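Long-range contacts in purine nucleoside phosphorylase (Schistosoma mansoni, PDB 5KO6), which probably catalyses the reversible phosphorolysis of purine nucleosides such as inosine and guanosine, giving the free base and ribose 1-phosphate: residues G30-S35 / V81-R86; L113-L118 / M221-E226; N117-I122 / A239-A244; L133-I138 / E191-F196. All coordinates share one frame; numbering follows the deposited sequence.

Contact 1: residues G30-S35 / V81-R86; sequences GIICGS and VAMQGR. With R1P (1-O-phosphono-alpha-D-ribofuranose), chain C.
The phosphate-binding end of the central sheet of this nucleoside phosphorylase is built here from two neighbouring parallel strands, with Ile-31 placed between Val-81 and Met-83 and bonded to both. Ile-31 N donates to Val-81 O at 2.9 Å, and Met-83 N donates to Ile-31 O at 3.1 Å. On one face Ile-31 CG1 presses on Ala-82 CB at 3.4 Å, tighter than ordinary van der Waals contact; its chi1 of 71° sets CG1 between the backbone N and the carbonyl carbon. On the other face Ile-32 and Met-83 run side by side, CD1 of Ile-32 lying 4.0 Å from SD of Met-83. Past the paired residues the backbones separate, and a water bridges them, accepting from Cys-33 N and donating to Met-83 O. Arg-86 then reaches back across Ile-32, whose CG2 sits over one guanidinium face, 3.6 Å from Arg-86 NE. Arg-86 NH1 gives a weak, bent bond (121°) to O1P of ribose 1-phosphate and is also hydrogen-bonded to Thr-116 O, while NH2 forms a salt bridge with Glu-226, which probably steadies the group. Ser-35 grips the same ligand twice, its N donating to O3P and its OG donating to O1 at 2.9 Å. Gly-34 CA passes close to O3P. Such a glycine-serine loop after a strand, facing an arginine, is characteristic of the phosphate site of trimeric purine nucleoside phosphorylases.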
loop_
_atom_site.group_PDB
_atom_site.type_symbol
_atom_site.label_atom_id
_atom_site.label_comp_id
_atom_site.label_asym_id
_atom_site.label_seq_id
_atom_site.Cartn_x
_atom_site.Cartn_y
_atom_site.Cartn_z
ATOM N N GLY A 30 4.422 -22.777 18.719
ATOM C CA GLY A 30 3.948 -21.448 19.060
ATOM C C GLY A 30 2.489 -21.342 18.669
ATOM O O GLY A 30 2.046 -21.998 17.728
ATOM N N ILE A 31 1.727 -20.540 19.415
ATOM C CA ILE A 31 0.332 -20.265 19.076
ATOM C C ILE A 31 0.038 -18.769 19.171
ATOM O O ILE A 31 0.524 -18.068 20.068
ATOM C CB ILE A 31 -0.709 -21.108 19.858
ATOM C CG1 ILE A 31 -0.779 -20.691 21.312
ATOM C CG2 ILE A 31 -0.413 -22.603 19.746
ATOM C CD1 ILE A 31 -1.882 -21.401 22.086
ATOM N N ILE A 32 -0.761 -18.280 18.229
ATOM C CA ILE A 32 -1.239 -16.901 18.205
ATOM C C ILE A 32 -2.721 -16.997 17.909
ATOM O O ILE A 32 -3.116 -17.638 16.930
ATOM C CB ILE A 32 -0.527 -16.075 17.115
ATOM C CG1 ILE A 32 0.982 -15.969 17.395
ATOM C CG2 ILE A 32 -1.165 -14.694 17.001
ATOM C CD1 ILE A 32 1.770 -15.310 16.261
ATOM N N CYS A 33 -3.548 -16.434 18.786
ATOM C CA CYS A 33 -4.981 -16.697 18.766
ATOM C C CYS A 33 -5.768 -15.450 18.379
ATOM O O CYS A 33 -5.394 -14.319 18.714
ATOM C CB CYS A 33 -5.446 -17.210 20.130
ATOM S SG CYS A 33 -4.492 -18.662 20.679
ATOM N N GLY A 34 -6.883 -15.676 17.681
ATOM C CA GLY A 34 -7.694 -14.601 17.167
ATOM C C GLY A 34 -8.567 -13.959 18.233
ATOM O O GLY A 34 -8.605 -14.373 19.392
ATOM N N SER A 35 -9.293 -12.924 17.806
ATOM C CA SER A 35 -10.167 -12.166 18.700
ATOM C C SER A 35 -11.182 -13.082 19.380
ATOM O O SER A 35 -11.986 -13.721 18.705
ATOM C CB SER A 35 -10.916 -11.103 17.893
ATOM O OG SER A 35 -10.029 -10.216 17.231
ATOM N N VAL A 81 4.541 -22.155 23.474
ATOM C CA VAL A 81 4.594 -20.742 23.829
ATOM C C VAL A 81 3.482 -20.020 23.076
ATOM O O VAL A 81 3.322 -20.204 21.860
ATOM C CB VAL A 81 5.984 -20.127 23.549
ATOM C CG1 VAL A 81 6.417 -20.305 22.080
ATOM C CG2 VAL A 81 6.029 -18.672 23.965
ATOM N N ALA A 82 2.708 -19.206 23.793
ATOM C CA ALA A 82 1.588 -18.465 23.222
ATOM C C ALA A 82 1.804 -16.968 23.374
ATOM O O ALA A 82 2.333 -16.505 24.395
ATOM C CB ALA A 82 0.285 -18.832 23.940
ATOM N N MET A 83 1.380 -16.212 22.363
ATOM C CA MET A 83 1.242 -14.764 22.492
ATOM C C MET A 83 -0.170 -14.483 22.982
ATOM O O MET A 83 -1.144 -14.776 22.284
ATOM C CB MET A 83 1.495 -14.072 21.160
ATOM C CG MET A 83 2.934 -14.189 20.710
ATOM S SD MET A 83 3.381 -13.210 19.261
ATOM C CE MET A 83 3.465 -11.558 19.964
ATOM N N GLN A 84 -0.287 -13.938 24.190
ATOM C CA GLN A 84 -1.583 -13.556 24.752
ATOM C C GLN A 84 -1.713 -12.047 24.557
ATOM O O GLN A 84 -1.166 -11.263 25.335
ATOM C CB GLN A 84 -1.666 -13.945 26.220
ATOM C CG GLN A 84 -3.027 -13.694 26.826
ATOM C CD GLN A 84 -3.095 -14.166 28.249
ATOM O OE1 GLN A 84 -2.249 -13.819 29.072
ATOM N NE2 GLN A 84 -4.093 -14.983 28.549
ATOM N N GLY A 85 -2.447 -11.646 23.530
ATOM C CA GLY A 85 -2.457 -10.253 23.130
ATOM C C GLY A 85 -1.662 -10.090 21.854
ATOM O O GLY A 85 -0.469 -9.777 21.871
ATOM N N ARG A 86 -2.327 -10.328 20.736
ATOM C CA ARG A 86 -1.685 -10.330 19.432
ATOM C C ARG A 86 -1.346 -8.906 18.996
ATOM O O ARG A 86 -2.049 -7.949 19.324
ATOM C CB ARG A 86 -2.669 -10.952 18.450
ATOM C CG ARG A 86 -2.321 -10.831 17.019
ATOM C CD ARG A 86 -3.442 -11.459 16.244
ATOM N NE ARG A 86 -2.951 -12.253 15.134
ATOM C CZ ARG A 86 -3.659 -13.205 14.552
ATOM N NH1 ARG A 86 -4.891 -13.481 14.979
ATOM N NH2 ARG A 86 -3.127 -13.880 13.547
HETATM C C5 R1P C . -11.963 -7.097 13.679
HETATM O O5 R1P C . -13.221 -7.496 14.115
HETATM C C4 R1P C . -10.868 -7.868 14.413
HETATM O O4 R1P C . -11.061 -9.166 14.242
HETATM C C1 R1P C . -9.728 -9.736 13.570
HETATM C C2 R1P C . -9.266 -8.708 12.827
HETATM O O2 R1P C . -7.837 -8.880 12.484
HETATM C C3 R1P C . -9.459 -7.546 13.773
HETATM O O3 R1P C . -8.469 -7.536 14.707
HETATM O O1 R1P C . -8.857 -10.030 14.570
HETATM P P R1P C . -7.934 -11.376 14.429
HETATM O O1P R1P C . -6.776 -11.212 15.388
HETATM O O2P R1P C . -7.475 -11.443 12.994
HETATM O O3P R1P C . -8.802 -12.519 14.822
HETATM O O HOH W 1 -2.625 -14.186 20.400
#

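Contact 2: residues L113-L118 / M221-E226; sequences LLITNL and MSTVPE. With R1P (1-O-phosphono-alpha-D-ribofuranose), chain C; CYT (6-aminopyrimidin-2(1H)-one), chain B.
Asn-117 meets Ser-222 and Thr-223 where a central strand faces the loop leading into helix 224-232. Asn-117 CB lies 3.6 Å from Ser-222 OG. The same Asn-117 CB is 3.2 Å from O2P of ribose 1-phosphate (R1P). With chi1 at 63°, CG sits between the backbone N and the carbonyl carbon, and the amide reaches Thr-223: ND2 donates to Thr-223 OG1 at 2.9 Å, the acceptor 27° out of the amide plane, while OD1 is held by Ser-241. Thr-223 OG1 in turn donates a hydrogen bond to Ser-222 OG at 3.0 Å, and Ser-222 OG donates to O2P at 2.6 Å. Farther back along the strand, Ile-115 CG2 packs against Thr-223 at 3.8 Å from OG1, and Ile-115 CD1 touches Glu-226 CB. Leu-118 N adds a bond to O3P at 2.7 Å, and a water donates to both Leu-118 O and O2P. The chain of bonds is directed, so that Asn-117 and Thr-223 probably act as a second shell orienting the Ser-222 hydroxyl, and may strengthen it as a donor to the phosphate.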
loop_
_atom_site.group_PDB
_atom_site.type_symbol
_atom_site.label_atom_id
_atom_site.label_comp_id
_atom_site.label_asym_id
_atom_site.label_seq_id
_atom_site.Cartn_x
_atom_site.Cartn_y
_atom_site.Cartn_z
ATOM N N LEU A 113 4.029 -23.066 14.080
ATOM C CA LEU A 113 3.214 -21.959 14.577
ATOM C C LEU A 113 1.769 -22.196 14.152
ATOM O O LEU A 113 1.488 -22.360 12.959
ATOM C CB LEU A 113 3.739 -20.626 14.030
ATOM C CG LEU A 113 2.968 -19.351 14.364
ATOM C CD1 LEU A 113 2.931 -19.118 15.875
ATOM C CD2 LEU A 113 3.597 -18.152 13.640
ATOM N N LEU A 114 0.862 -22.237 15.130
ATOM C CA LEU A 114 -0.564 -22.395 14.885
ATOM C C LEU A 114 -1.245 -21.054 15.114
ATOM O O LEU A 114 -1.049 -20.432 16.162
ATOM C CB LEU A 114 -1.154 -23.443 15.830
ATOM C CG LEU A 114 -0.415 -24.783 15.915
ATOM C CD1 LEU A 114 -1.108 -25.695 16.922
ATOM C CD2 LEU A 114 -0.330 -25.466 14.539
ATOM N N ILE A 115 -2.050 -20.615 14.148
ATOM C CA ILE A 115 -2.640 -19.281 14.158
ATOM C C ILE A 115 -4.136 -19.391 13.915
ATOM O O ILE A 115 -4.575 -20.132 13.030
ATOM C CB ILE A 115 -2.007 -18.398 13.066
ATOM C CG1 ILE A 115 -0.485 -18.355 13.201
ATOM C CG2 ILE A 115 -2.594 -16.982 13.131
ATOM C CD1 ILE A 115 0.187 -17.613 12.052
ATOM N N THR A 116 -4.927 -18.650 14.700
ATOM C CA THR A 116 -6.335 -18.445 14.381
ATOM C C THR A 116 -6.622 -16.962 14.193
ATOM O O THR A 116 -5.902 -16.095 14.695
ATOM C CB THR A 116 -7.284 -19.028 15.435
ATOM O OG1 THR A 116 -7.050 -18.424 16.719
ATOM C CG2 THR A 116 -7.097 -20.542 15.535
ATOM N N ASN A 117 -7.697 -16.677 13.463
ATOM C CA ASN A 117 -8.171 -15.310 13.310
ATOM C C ASN A 117 -9.670 -15.332 13.052
ATOM O O ASN A 117 -10.243 -16.372 12.723
ATOM C CB ASN A 117 -7.437 -14.568 12.172
ATOM C CG ASN A 117 -7.667 -15.203 10.801
ATOM O OD1 ASN A 117 -8.789 -15.247 10.289
ATOM N ND2 ASN A 117 -6.589 -15.683 10.188
ATOM N N LEU A 118 -10.291 -14.160 13.202
ATOM C CA LEU A 118 -11.664 -13.921 12.774
ATOM C C LEU A 118 -11.608 -13.160 11.458
ATOM O O LEU A 118 -10.802 -12.238 11.298
ATOM C CB LEU A 118 -12.422 -13.082 13.806
ATOM C CG LEU A 118 -13.144 -13.808 14.952
ATOM C CD1 LEU A 118 -14.414 -14.502 14.479
ATOM C CD2 LEU A 118 -12.236 -14.793 15.651
ATOM N N MET A 221 -7.519 -8.836 8.899
ATOM C CA MET A 221 -6.548 -7.777 9.175
ATOM C C MET A 221 -5.316 -8.283 9.908
ATOM O O MET A 221 -4.620 -7.498 10.558
ATOM C CB MET A 221 -7.206 -6.659 9.989
ATOM C CG MET A 221 -8.523 -6.196 9.428
ATOM S SD MET A 221 -9.243 -4.945 10.527
ATOM C CE MET A 221 -10.856 -4.802 9.804
ATOM N N SER A 222 -5.043 -9.580 9.846
ATOM C CA SER A 222 -3.947 -10.135 10.624
ATOM C C SER A 222 -3.314 -11.267 9.830
ATOM O O SER A 222 -3.557 -11.428 8.625
ATOM C CB SER A 222 -4.453 -10.634 11.985
ATOM O OG SER A 222 -5.237 -11.803 11.815
ATOM N N THR A 223 -2.485 -12.044 10.527
ATOM C CA THR A 223 -2.062 -13.380 10.119
ATOM C C THR A 223 -0.963 -13.366 9.071
ATOM O O THR A 223 0.081 -13.978 9.284
ATOM C CB THR A 223 -3.264 -14.231 9.698
ATOM O OG1 THR A 223 -4.138 -14.364 10.825
ATOM C CG2 THR A 223 -2.843 -15.617 9.235
ATOM N N VAL A 224 -1.185 -12.710 7.930
ATOM C CA VAL A 224 -0.163 -12.703 6.878
ATOM C C VAL A 224 1.178 -12.182 7.375
ATOM O O VAL A 224 2.208 -12.787 7.043
ATOM C CB VAL A 224 -0.699 -12.003 5.616
ATOM C CG1 VAL A 224 0.425 -11.674 4.612
ATOM C CG2 VAL A 224 -1.802 -12.845 4.958
ATOM N N PRO A 225 1.261 -11.112 8.181
ATOM C CA PRO A 225 2.604 -10.684 8.647
ATOM C C PRO A 225 3.324 -11.773 9.434
ATOM O O PRO A 225 4.517 -12.031 9.189
ATOM C CB PRO A 225 2.304 -9.432 9.488
ATOM C CG PRO A 225 1.017 -8.908 8.883
ATOM C CD PRO A 225 0.212 -10.154 8.592
ATOM N N GLU A 226 2.620 -12.441 10.354
ATOM C CA GLU A 226 3.255 -13.503 11.144
ATOM C C GLU A 226 3.626 -14.690 10.278
ATOM O O GLU A 226 4.670 -15.312 10.494
ATOM C CB GLU A 226 2.317 -14.006 12.249
ATOM C CG GLU A 226 1.797 -12.974 13.193
ATOM C CD GLU A 226 0.486 -12.402 12.720
ATOM O OE1 GLU A 226 -0.585 -12.873 13.160
ATOM O OE2 GLU A 226 0.532 -11.503 11.876
HETATM C C5 R1P C . -11.963 -7.097 13.679
HETATM O O5 R1P C . -13.221 -7.496 14.115
HETATM C C4 R1P C . -10.868 -7.868 14.413
HETATM O O4 R1P C . -11.061 -9.166 14.242
HETATM C C1 R1P C . -9.728 -9.736 13.570
HETATM C C2 R1P C . -9.266 -8.708 12.827
HETATM O O2 R1P C . -7.837 -8.880 12.484
HETATM C C3 R1P C . -9.459 -7.546 13.773
HETATM O O3 R1P C . -8.469 -7.536 14.707
HETATM O O1 R1P C . -8.857 -10.030 14.570
HETATM P P R1P C . -7.934 -11.376 14.429
HETATM O O1P R1P C . -6.776 -11.212 15.388
HETATM O O2P R1P C . -7.475 -11.443 12.994
HETATM O O3P R1P C . -8.802 -12.519 14.822
HETATM N N3 CYT B . -13.558 -8.601 8.591
HETATM C C4 CYT B . -14.691 -9.126 9.068
HETATM N N1 CYT B . -12.453 -9.324 10.570
HETATM C C2 CYT B . -12.419 -8.687 9.319
HETATM O O2 CYT B . -11.360 -8.203 8.921
HETATM N N4 CYT B . -15.788 -9.021 8.315
HETATM C C5 CYT B . -14.745 -9.786 10.336
HETATM C C6 CYT B . -13.614 -9.860 11.046
HETATM O O HOH W 2 -8.252 -11.834 10.422
#

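Contact 3: residues N117-I122 / A239-A244; sequences NLAGGI and AVSLIA. With CYT (6-aminopyrimidin-2(1H)-one), chain B; R1P (1-O-phosphono-alpha-D-ribofuranose), chain C.
Backbone bonding dominates where Asn-117 and Ala-119 pair in parallel with the strand through Leu-242. Asn-117 N donates to Val-240 O and Asn-117 O accepts from Leu-242 N at 2.8 Å; Ala-119 N donates to Leu-242 O, and Ala-119 O receives Ala-244 N at 2.8 Å. The strand segments cross at 55°, a strong twist. The side-chain hydrogen bond is short, Ser-241 OG to Asn-117 OD1 at 2.6 Å; Ala-119 CB flanks the serine on the same face. Among apolar contacts, Leu-118 and Leu-242 lie side by side on the other face, with CD1 of Leu-118 3.7 Å from CD2 of Leu-242 and 4.2 Å from Ala-244 CB. Ile-243 CG2 rests against Gly-121 CA at 4.0 Å. Against the bound cytosine, Gly-120 CA comes within 3.4 Å of N4 and Ala-244 CB within 3.9 Å of C5, while Asn-245 and Glu-203 bind the base by hydrogen bonds. Held in plane on an OD1 lone pair, the bond from Ser-241 probably limits rotation of the Asn-117 amide and sets which way its NH2 points.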
loop_
_atom_site.group_PDB
_atom_site.type_symbol
_atom_site.label_atom_id
_atom_site.label_comp_id
_atom_site.label_asym_id
_atom_site.label_seq_id
_atom_site.Cartn_x
_atom_site.Cartn_y
_atom_site.Cartn_z
ATOM N N ASN A 117 -7.697 -16.677 13.463
ATOM C CA ASN A 117 -8.171 -15.310 13.310
ATOM C C ASN A 117 -9.670 -15.332 13.052
ATOM O O ASN A 117 -10.243 -16.372 12.723
ATOM C CB ASN A 117 -7.437 -14.568 12.172
ATOM C CG ASN A 117 -7.667 -15.203 10.801
ATOM O OD1 ASN A 117 -8.789 -15.247 10.289
ATOM N ND2 ASN A 117 -6.589 -15.683 10.188
ATOM N N LEU A 118 -10.291 -14.160 13.202
ATOM C CA LEU A 118 -11.664 -13.921 12.774
ATOM C C LEU A 118 -11.608 -13.160 11.458
ATOM O O LEU A 118 -10.802 -12.238 11.298
ATOM C CB LEU A 118 -12.422 -13.082 13.806
ATOM C CG LEU A 118 -13.144 -13.808 14.952
ATOM C CD1 LEU A 118 -14.414 -14.502 14.479
ATOM C CD2 LEU A 118 -12.236 -14.793 15.651
ATOM N N ALA A 119 -12.435 -13.563 10.500
ATOM C CA ALA A 119 -12.352 -13.008 9.159
ATOM C C ALA A 119 -13.739 -12.870 8.551
ATOM O O ALA A 119 -14.705 -13.492 9.000
ATOM C CB ALA A 119 -11.490 -13.898 8.249
ATOM N N GLY A 120 -13.821 -12.050 7.507
ATOM C CA GLY A 120 -15.040 -11.935 6.720
ATOM C C GLY A 120 -15.027 -12.934 5.573
ATOM O O GLY A 120 -13.997 -13.169 4.949
ATOM N N GLY A 121 -16.195 -13.520 5.307
ATOM C CA GLY A 121 -16.332 -14.478 4.226
ATOM C C GLY A 121 -16.596 -13.763 2.918
ATOM O O GLY A 121 -17.468 -12.891 2.838
ATOM N N ILE A 122 -15.838 -14.134 1.891
ATOM C CA ILE A 122 -16.046 -13.651 0.535
ATOM C C ILE A 122 -16.662 -14.732 -0.343
ATOM O O ILE A 122 -17.641 -14.488 -1.049
ATOM C CB ILE A 122 -14.731 -13.113 -0.076
ATOM C CG1 ILE A 122 -14.141 -12.000 0.800
ATOM C CG2 ILE A 122 -14.965 -12.639 -1.491
ATOM C CD1 ILE A 122 -14.969 -10.717 0.804
ATOM N N ALA A 239 -2.843 -21.947 9.647
ATOM C CA ALA A 239 -3.655 -20.771 9.955
ATOM C C ALA A 239 -5.107 -21.073 9.631
ATOM O O ALA A 239 -5.416 -21.573 8.545
ATOM C CB ALA A 239 -3.176 -19.523 9.187
ATOM N N VAL A 240 -5.997 -20.802 10.588
ATOM C CA VAL A 240 -7.415 -21.115 10.462
ATOM C C VAL A 240 -8.214 -19.847 10.721
ATOM O O VAL A 240 -8.036 -19.193 11.756
ATOM C CB VAL A 240 -7.835 -22.219 11.447
ATOM C CG1 VAL A 240 -9.314 -22.521 11.285
ATOM C CG2 VAL A 240 -6.987 -23.466 11.220
ATOM N N SER A 241 -9.082 -19.491 9.784
ATOM C CA SER A 241 -9.988 -18.364 9.952
ATOM C C SER A 241 -11.336 -18.865 10.444
ATOM O O SER A 241 -11.848 -19.875 9.956
ATOM C CB SER A 241 -10.214 -17.639 8.627
ATOM O OG SER A 241 -9.098 -16.844 8.259
ATOM N N LEU A 242 -11.902 -18.159 11.415
ATOM C CA LEU A 242 -13.288 -18.339 11.813
ATOM C C LEU A 242 -14.096 -17.237 11.143
ATOM O O LEU A 242 -13.765 -16.057 11.268
ATOM C CB LEU A 242 -13.413 -18.236 13.333
ATOM C CG LEU A 242 -14.834 -18.168 13.907
ATOM C CD1 LEU A 242 -15.686 -19.366 13.484
ATOM C CD2 LEU A 242 -14.740 -18.090 15.433
ATOM N N ILE A 243 -15.139 -17.619 10.418
ATOM C CA ILE A 243 -15.882 -16.669 9.599
ATOM C C ILE A 243 -16.906 -15.950 10.464
ATOM O O ILE A 243 -17.825 -16.576 11.005
ATOM C CB ILE A 243 -16.560 -17.395 8.431
ATOM C CG1 ILE A 243 -15.509 -18.107 7.580
ATOM C CG2 ILE A 243 -17.387 -16.420 7.608
ATOM C CD1 ILE A 243 -14.439 -17.183 7.033
ATOM N N ALA A 244 -16.764 -14.628 10.589
ATOM C CA ALA A 244 -17.714 -13.863 11.397
ATOM C C ALA A 244 -19.001 -13.556 10.643
ATOM O O ALA A 244 -20.055 -13.385 11.265
ATOM C CB ALA A 244 -17.071 -12.552 11.856
HETATM N N3 CYT B . -13.558 -8.601 8.591
HETATM C C4 CYT B . -14.691 -9.126 9.068
HETATM N N1 CYT B . -12.453 -9.324 10.570
HETATM C C2 CYT B . -12.419 -8.687 9.319
HETATM O O2 CYT B . -11.360 -8.203 8.921
HETATM N N4 CYT B . -15.788 -9.021 8.315
HETATM C C5 CYT B . -14.745 -9.786 10.336
HETATM C C6 CYT B . -13.614 -9.860 11.046
HETATM C C5 R1P C . -11.963 -7.097 13.679
HETATM O O5 R1P C . -13.221 -7.496 14.115
HETATM C C4 R1P C . -10.868 -7.868 14.413
HETATM O O4 R1P C . -11.061 -9.166 14.242
HETATM C C1 R1P C . -9.728 -9.736 13.570
HETATM C C2 R1P C . -9.266 -8.708 12.827
HETATM O O2 R1P C . -7.837 -8.880 12.484
HETATM C C3 R1P C . -9.459 -7.546 13.773
HETATM O O3 R1P C . -8.469 -7.536 14.707
HETATM O O1 R1P C . -8.857 -10.030 14.570
HETATM P P R1P C . -7.934 -11.376 14.429
HETATM O O1P R1P C . -6.776 -11.212 15.388
HETATM O O2P R1P C . -7.475 -11.443 12.994
HETATM O O3P R1P C . -8.802 -12.519 14.822
#

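Contact 4: residues L133-I138 / E191-F196; sequences LIKGHI and EGVYAF
Strands 133-138 and 191-196 run parallel at 27° from Leu-133 and Glu-191 to Ile-138 and Phe-196, joined by five backbone hydrogen bonds, among them Gly-192 N to Leu-133 O at 3.0 Å and Phe-196 N to Ile-138 O at 2.9 Å. The register slips by one residue at Lys-135, which has no bridge partner: Gly-192 O accepts from Lys-135 N, and Tyr-194 N next bonds Gly-136 O, so an extra residue bulges from the first strand in the manner of a beta bulge. Within the mixed sheet of the phosphorylase fold, strand 131-139 also pairs, antiparallel, with 236-246, and 189-196 runs parallel beside 218-220. The extended Lys-135 chain crosses Glu-191 and forms a weak salt bridge, NZ to OE2 at 3.3 Å, where both residues are exposed. Ile-134 CG2 packs on Tyr-194 CB at 3.8 Å, and the Tyr-194 hydroxyl is hydrogen-bonded to Ser-222 N. On the opposite face Ile-138 CG1 meets Val-193 CG1 at 4.1 Å. His-137 ND1 is hydrogen-bonded to Tyr-168 OH, and the backbone O of His-137 to Ser-204 of the third subunit.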
loop_
_atom_site.group_PDB
_atom_site.type_symbol
_atom_site.label_atom_id
_atom_site.label_comp_id
_atom_site.label_asym_id
_atom_site.label_seq_id
_atom_site.Cartn_x
_atom_site.Cartn_y
_atom_site.Cartn_z
ATOM N N LEU A 133 -9.449 -23.348 6.532
ATOM C CA LEU A 133 -8.021 -23.632 6.555
ATOM C C LEU A 133 -7.360 -22.791 5.470
ATOM O O LEU A 133 -7.706 -22.920 4.293
ATOM C CB LEU A 133 -7.802 -25.113 6.252
ATOM C CG LEU A 133 -8.562 -26.114 7.133
ATOM C CD1 LEU A 133 -8.241 -27.544 6.716
ATOM C CD2 LEU A 133 -8.224 -25.886 8.591
ATOM N N ILE A 134 -6.419 -21.937 5.851
ATOM C CA ILE A 134 -5.835 -21.008 4.884
ATOM C C ILE A 134 -4.788 -21.750 4.065
ATOM O O ILE A 134 -3.868 -22.357 4.622
ATOM C CB ILE A 134 -5.236 -19.784 5.584
ATOM C CG1 ILE A 134 -6.331 -19.045 6.347
ATOM C CG2 ILE A 134 -4.580 -18.862 4.562
ATOM C CD1 ILE A 134 -7.592 -18.810 5.556
ATOM N N LYS A 135 -4.939 -21.724 2.738
ATOM C CA LYS A 135 -4.024 -22.424 1.848
ATOM C C LYS A 135 -3.151 -21.489 1.029
ATOM O O LYS A 135 -2.255 -21.969 0.327
ATOM C CB LYS A 135 -4.791 -23.368 0.903
ATOM C CG LYS A 135 -5.699 -22.642 -0.079
ATOM C CD LYS A 135 -6.393 -23.619 -1.019
ATOM C CE LYS A 135 -7.296 -22.885 -1.998
ATOM N NZ LYS A 135 -8.024 -23.826 -2.894
ATOM N N GLY A 136 -3.407 -20.190 1.085
ATOM C CA GLY A 136 -2.619 -19.186 0.386
ATOM C C GLY A 136 -3.174 -17.825 0.733
ATOM O O GLY A 136 -4.166 -17.706 1.460
ATOM N N HIS A 137 -2.516 -16.779 0.230
ATOM C CA HIS A 137 -2.971 -15.440 0.582
ATOM C C HIS A 137 -2.756 -14.434 -0.547
ATOM O O HIS A 137 -1.976 -14.650 -1.483
ATOM C CB HIS A 137 -2.349 -14.936 1.892
ATOM C CG HIS A 137 -0.869 -14.706 1.828
ATOM N ND1 HIS A 137 -0.002 -15.245 2.750
ATOM C CD2 HIS A 137 -0.109 -13.969 0.979
ATOM C CE1 HIS A 137 1.229 -14.856 2.477
ATOM N NE2 HIS A 137 1.194 -14.081 1.405
ATOM N N ILE A 138 -3.463 -13.317 -0.430
ATOM C CA ILE A 138 -3.233 -12.139 -1.262
ATOM C C ILE A 138 -2.893 -11.005 -0.314
ATOM O O ILE A 138 -3.731 -10.583 0.497
ATOM C CB ILE A 138 -4.428 -11.801 -2.152
ATOM C CG1 ILE A 138 -4.643 -12.930 -3.165
ATOM C CG2 ILE A 138 -4.177 -10.488 -2.903
ATOM C CD1 ILE A 138 -5.792 -12.701 -4.116
ATOM N N GLU A 191 -11.432 -24.811 2.834
ATOM C CA GLU A 191 -10.097 -24.273 2.607
ATOM C C GLU A 191 -10.234 -23.037 1.738
ATOM O O GLU A 191 -11.214 -22.892 0.999
ATOM C CB GLU A 191 -9.157 -25.298 1.971
ATOM C CG GLU A 191 -9.539 -25.712 0.576
ATOM C CD GLU A 191 -8.493 -26.611 -0.066
ATOM O OE1 GLU A 191 -7.686 -27.212 0.673
ATOM O OE2 GLU A 191 -8.472 -26.705 -1.309
ATOM N N GLY A 192 -9.268 -22.127 1.836
ATOM C CA GLY A 192 -9.439 -20.901 1.079
ATOM C C GLY A 192 -8.225 -20.002 1.089
ATOM O O GLY A 192 -7.271 -20.198 1.845
ATOM N N VAL A 193 -8.304 -18.986 0.230
ATOM C CA VAL A 193 -7.282 -17.947 0.089
ATOM C C VAL A 193 -7.664 -16.742 0.938
ATOM O O VAL A 193 -8.793 -16.238 0.846
ATOM C CB VAL A 193 -7.130 -17.536 -1.383
ATOM C CG1 VAL A 193 -6.144 -16.374 -1.505
ATOM C CG2 VAL A 193 -6.689 -18.721 -2.218
ATOM N N TYR A 194 -6.719 -16.271 1.754
ATOM C CA TYR A 194 -6.937 -15.167 2.690
ATOM C C TYR A 194 -6.421 -13.856 2.097
ATOM O O TYR A 194 -5.234 -13.740 1.780
ATOM C CB TYR A 194 -6.196 -15.474 3.992
ATOM C CG TYR A 194 -6.316 -14.473 5.126
ATOM C CD1 TYR A 194 -5.476 -13.353 5.186
ATOM C CD2 TYR A 194 -7.210 -14.685 6.185
ATOM C CE1 TYR A 194 -5.553 -12.466 6.243
ATOM C CE2 TYR A 194 -7.295 -13.805 7.253
ATOM C CZ TYR A 194 -6.461 -12.689 7.271
ATOM O OH TYR A 194 -6.527 -11.826 8.324
ATOM N N ALA A 195 -7.292 -12.859 2.006
ATOM C CA ALA A 195 -6.873 -11.512 1.620
ATOM C C ALA A 195 -6.547 -10.712 2.870
ATOM O O ALA A 195 -7.368 -10.623 3.787
ATOM C CB ALA A 195 -7.995 -10.797 0.874
ATOM N N PHE A 196 -5.353 -10.124 2.899
ATOM C CA PHE A 196 -4.925 -9.261 3.997
ATOM C C PHE A 196 -5.338 -7.823 3.687
ATOM O O PHE A 196 -4.761 -7.180 2.803
ATOM C CB PHE A 196 -3.416 -9.387 4.179
ATOM C CG PHE A 196 -2.836 -8.560 5.312
ATOM C CD1 PHE A 196 -3.617 -8.112 6.380
ATOM C CD2 PHE A 196 -1.480 -8.253 5.315
ATOM C CE1 PHE A 196 -3.054 -7.358 7.409
ATOM C CE2 PHE A 196 -0.897 -7.496 6.342
ATOM C CZ PHE A 196 -1.694 -7.047 7.400
#

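Overall arrangement
All four contacts reach one mixed sheet, and their cores are buried; in contact 4 alone, exposed residues take part, as a lysine-glutamate pair at its surface. Contacts 2 and 3 share Asn-117 and Leu-118 on strand 112-121, the first facing a loop and helix start, the second a neighbouring strand. Contact 1 joins contact 2 through Arg-86, which pairs with Glu-226. Contacts 1 to 3 all touch ribose 1-phosphate, and contacts 2 and 3 also reach the base. Contact 4, about 19 Å from contact 1 between centres, meets contacts 2 and 3 through residues such as Tyr-194 and Ile-134 and borders the other subunits. Contacts 1, 3 and 4 rest on parallel strand pairing, contact 2 on side-chain bonds.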